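Local coordinates for cyanophycinase-like exopeptidase (actinobacterium SCGC AAA027-L06, PDB 6NQC), which probably hydrolyses peptide bonds as a serine exopeptidase of family S51, by analogy with cyanophycinases, at residues 43-55 and 141-153. Residues are numbered along the deposited sequence; the frame is centred on the assembly and turned at random.
Sequences KSLIEDGIANGKK and YENWQSGGSLAGC
The amide of Asn52 lies almost in plane with Gly147 O. ND2 gives Gly147 O a straight hydrogen bond of 2.9 Å, at 165°, in the plane of both groups and on a lone pair of the oxygen. The same ND2 also hydrogen-bonds Ser227 OG, which helps fix the amide's rotation. The amide of Asn143 is approached differently: Lys54 NZ lies above its carbonyl plane, 3.0 Å from OD1, and not on a lone pair. Asn143 ND2 hydrogen-bonds Ala114 O. The bend of Lys54 at chi2 (-69°) carries CG past Gly148, and the extended end brings NZ to 2.7 Å from Ser146 OG. With an alanine here, Asn143 OD1 and Ser146 OG would probably lose the donor they share, and a gap is likely to open beside Gly148. Further along, Ser149 OG donates to Leu45 O at 2.6 Å, tilted somewhat from the carbonyl plane; that oxygen also accepts from Gly49 N. Leu45 CD1 rests on Ala151 CB at 3.8 Å. Gly147, with no side chain, lets Asn52 CB come to 3.9 Å from its CA. Gly53 and Gly147 each close a helix with a Schellman motif. Residues 43-51 of helix 39-51 run nearly antiparallel to strand 149-153, at 153°, and the helix end meets the turn after helix 135-145. The strand lies between parallel strands 116-119 and 26-29, and leads into a probable nucleophile elbow.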
# COMPACT_ATOMS: atom_id res chain seq x y z
N LYS A 43 -0.14 13.44 3.85
CA LYS A 43 -0.80 14.67 3.41
C LYS A 43 -0.56 14.93 1.93
O LYS A 43 -1.50 15.31 1.20
CB LYS A 43 -0.32 15.86 4.23
CG LYS A 43 -1.16 17.10 3.97
CD LYS A 43 -0.70 18.30 4.83
CE LYS A 43 -1.14 19.62 4.15
NZ LYS A 43 -1.44 20.71 5.11
N SER A 44 0.69 14.81 1.47
CA SER A 44 0.98 15.04 0.06
C SER A 44 0.18 14.12 -0.86
O SER A 44 -0.21 14.51 -1.96
CB SER A 44 2.49 14.87 -0.20
OG SER A 44 2.92 13.52 -0.07
N LEU A 45 -0.04 12.86 -0.44
CA LEU A 45 -0.85 11.94 -1.22
C LEU A 45 -2.30 12.41 -1.29
O LEU A 45 -2.96 12.25 -2.33
CB LEU A 45 -0.80 10.54 -0.61
CG LEU A 45 0.51 9.78 -0.67
CD1 LEU A 45 0.42 8.44 0.10
CD2 LEU A 45 0.88 9.54 -2.12
N ILE A 46 -2.81 12.97 -0.18
CA ILE A 46 -4.17 13.49 -0.19
C ILE A 46 -4.26 14.70 -1.11
O ILE A 46 -5.20 14.83 -1.92
CB ILE A 46 -4.63 13.86 1.22
CG1 ILE A 46 -4.71 12.61 2.06
CG2 ILE A 46 -5.97 14.60 1.17
CD1 ILE A 46 -4.69 12.89 3.55
N GLU A 47 -3.24 15.56 -1.04
CA GLU A 47 -3.16 16.73 -1.92
C GLU A 47 -3.10 16.32 -3.39
O GLU A 47 -3.74 16.95 -4.23
CB GLU A 47 -1.94 17.56 -1.54
CG GLU A 47 -2.09 18.25 -0.21
CD GLU A 47 -0.82 19.00 0.20
OE1 GLU A 47 0.30 18.56 -0.14
OE2 GLU A 47 -0.96 20.03 0.88
N ASP A 48 -2.35 15.25 -3.70
CA ASP A 48 -2.28 14.78 -5.07
C ASP A 48 -3.67 14.42 -5.60
O ASP A 48 -4.03 14.74 -6.74
CB ASP A 48 -1.35 13.57 -5.15
CG ASP A 48 0.15 13.94 -4.99
OD1 ASP A 48 0.52 15.12 -5.07
OD2 ASP A 48 0.98 13.01 -4.80
N GLY A 49 -4.46 13.70 -4.80
CA GLY A 49 -5.77 13.28 -5.27
C GLY A 49 -6.75 14.46 -5.33
O GLY A 49 -7.60 14.52 -6.22
N ILE A 50 -6.63 15.38 -4.37
CA ILE A 50 -7.42 16.61 -4.41
C ILE A 50 -7.17 17.36 -5.71
O ILE A 50 -8.10 17.81 -6.38
CB ILE A 50 -7.11 17.47 -3.17
CG1 ILE A 50 -7.83 16.92 -1.93
CG2 ILE A 50 -7.54 18.95 -3.41
CD1 ILE A 50 -7.36 17.51 -0.60
N ALA A 51 -5.89 17.50 -6.10
CA ALA A 51 -5.55 18.22 -7.32
C ALA A 51 -6.17 17.56 -8.53
O ALA A 51 -6.52 18.24 -9.49
CB ALA A 51 -4.03 18.29 -7.46
N ASN A 52 -6.35 16.24 -8.49
CA ASN A 52 -7.01 15.52 -9.57
C ASN A 52 -8.53 15.54 -9.45
O ASN A 52 -9.19 14.87 -10.25
CB ASN A 52 -6.51 14.07 -9.60
CG ASN A 52 -5.14 13.94 -10.22
OD1 ASN A 52 -4.77 14.71 -11.10
ND2 ASN A 52 -4.36 12.95 -9.78
N GLY A 53 -9.09 16.29 -8.51
CA GLY A 53 -10.53 16.46 -8.41
C GLY A 53 -11.28 15.50 -7.52
O GLY A 53 -12.52 15.43 -7.61
N LYS A 54 -10.59 14.72 -6.68
CA LYS A 54 -11.25 13.76 -5.81
C LYS A 54 -11.68 14.42 -4.50
O LYS A 54 -11.06 15.39 -4.06
CB LYS A 54 -10.31 12.58 -5.51
CG LYS A 54 -9.95 11.76 -6.72
CD LYS A 54 -11.14 10.98 -7.24
CE LYS A 54 -10.71 10.04 -8.38
NZ LYS A 54 -11.88 9.18 -8.77
N LYS A 55 -12.72 13.89 -3.89
CA LYS A 55 -13.13 14.37 -2.58
C LYS A 55 -11.95 14.34 -1.62
O LYS A 55 -11.20 13.35 -1.58
CB LYS A 55 -14.24 13.51 -2.00
CG LYS A 55 -15.62 13.70 -2.61
CD LYS A 55 -16.65 12.92 -1.79
CE LYS A 55 -17.83 12.45 -2.64
NZ LYS A 55 -19.10 12.33 -1.83
N TYR A 141 -9.60 0.41 -7.67
CA TYR A 141 -8.81 0.46 -8.88
C TYR A 141 -9.27 1.59 -9.78
O TYR A 141 -8.46 2.40 -10.26
CB TYR A 141 -8.91 -0.88 -9.61
CG TYR A 141 -8.17 -0.92 -10.92
CD1 TYR A 141 -6.79 -1.01 -10.95
CD2 TYR A 141 -8.84 -0.84 -12.13
CE1 TYR A 141 -6.10 -1.03 -12.14
CE2 TYR A 141 -8.15 -0.84 -13.32
CZ TYR A 141 -6.77 -0.96 -13.32
OH TYR A 141 -6.05 -0.98 -14.51
N GLU A 142 -10.58 1.69 -10.00
CA GLU A 142 -11.13 2.77 -10.79
C GLU A 142 -10.81 4.13 -10.19
O GLU A 142 -10.47 5.08 -10.92
CB GLU A 142 -12.64 2.61 -10.93
CG GLU A 142 -13.09 1.51 -11.92
CD GLU A 142 -14.57 1.20 -11.76
OE1 GLU A 142 -15.29 1.99 -11.10
OE2 GLU A 142 -15.00 0.15 -12.26
N ASN A 143 -10.91 4.25 -8.86
CA ASN A 143 -10.56 5.51 -8.21
C ASN A 143 -9.10 5.88 -8.47
O ASN A 143 -8.78 7.02 -8.86
CB ASN A 143 -10.85 5.42 -6.71
CG ASN A 143 -10.67 6.76 -6.00
OD1 ASN A 143 -11.43 7.69 -6.21
ND2 ASN A 143 -9.68 6.85 -5.13
N TRP A 144 -8.20 4.92 -8.32
CA TRP A 144 -6.80 5.16 -8.57
C TRP A 144 -6.57 5.52 -10.03
O TRP A 144 -5.85 6.49 -10.34
CB TRP A 144 -5.99 3.92 -8.17
CG TRP A 144 -4.56 3.99 -8.52
CD1 TRP A 144 -3.68 4.97 -8.18
CD2 TRP A 144 -3.82 3.02 -9.29
NE1 TRP A 144 -2.45 4.70 -8.71
CE2 TRP A 144 -2.50 3.51 -9.39
CE3 TRP A 144 -4.15 1.82 -9.91
CZ2 TRP A 144 -1.50 2.82 -10.08
CZ3 TRP A 144 -3.14 1.13 -10.59
CH2 TRP A 144 -1.85 1.64 -10.66
N GLN A 145 -7.15 4.75 -10.94
CA GLN A 145 -6.95 5.02 -12.36
C GLN A 145 -7.43 6.40 -12.75
O GLN A 145 -6.91 6.98 -13.70
CB GLN A 145 -7.63 3.94 -13.19
CG GLN A 145 -6.88 2.61 -13.13
CD GLN A 145 -5.63 2.64 -13.97
OE1 GLN A 145 -5.67 3.05 -15.14
NE2 GLN A 145 -4.50 2.26 -13.37
N SER A 146 -8.38 6.96 -12.00
CA SER A 146 -8.94 8.27 -12.30
C SER A 146 -8.40 9.38 -11.38
O SER A 146 -9.02 10.44 -11.26
CB SER A 146 -10.47 8.19 -12.27
OG SER A 146 -10.97 7.89 -10.96
N GLY A 147 -7.26 9.16 -10.75
CA GLY A 147 -6.49 10.23 -10.14
C GLY A 147 -6.37 10.18 -8.63
O GLY A 147 -5.61 10.99 -8.05
N GLY A 148 -7.09 9.29 -7.96
CA GLY A 148 -6.97 9.17 -6.52
C GLY A 148 -5.69 8.47 -6.12
O GLY A 148 -5.24 7.53 -6.78
N SER A 149 -5.07 8.97 -5.04
CA SER A 149 -3.86 8.35 -4.53
C SER A 149 -4.18 7.00 -3.87
O SER A 149 -5.24 6.80 -3.26
CB SER A 149 -3.19 9.26 -3.50
OG SER A 149 -2.66 10.39 -4.16
N LEU A 150 -3.23 6.08 -3.98
CA LEU A 150 -3.35 4.75 -3.39
C LEU A 150 -2.01 4.38 -2.76
O LEU A 150 -0.95 4.57 -3.39
CB LEU A 150 -3.75 3.71 -4.44
CG LEU A 150 -3.87 2.25 -4.02
CD1 LEU A 150 -5.06 2.12 -3.09
CD2 LEU A 150 -4.12 1.37 -5.23
N ALA A 151 -2.06 3.89 -1.52
CA ALA A 151 -0.87 3.54 -0.78
C ALA A 151 -1.13 2.28 0.02
O ALA A 151 -2.28 1.98 0.38
CB ALA A 151 -0.41 4.70 0.14
N GLY A 152 -0.07 1.54 0.28
CA GLY A 152 -0.12 0.39 1.15
C GLY A 152 1.13 0.31 1.98
O GLY A 152 2.25 0.59 1.52
N CYS A 153 0.93 -0.03 3.25
CA CYS A 153 2.01 -0.11 4.23
C CYS A 153 2.19 -1.55 4.67
O CYS A 153 1.22 -2.23 5.02
CB CYS A 153 1.70 0.79 5.41
SG CYS A 153 2.89 0.69 6.71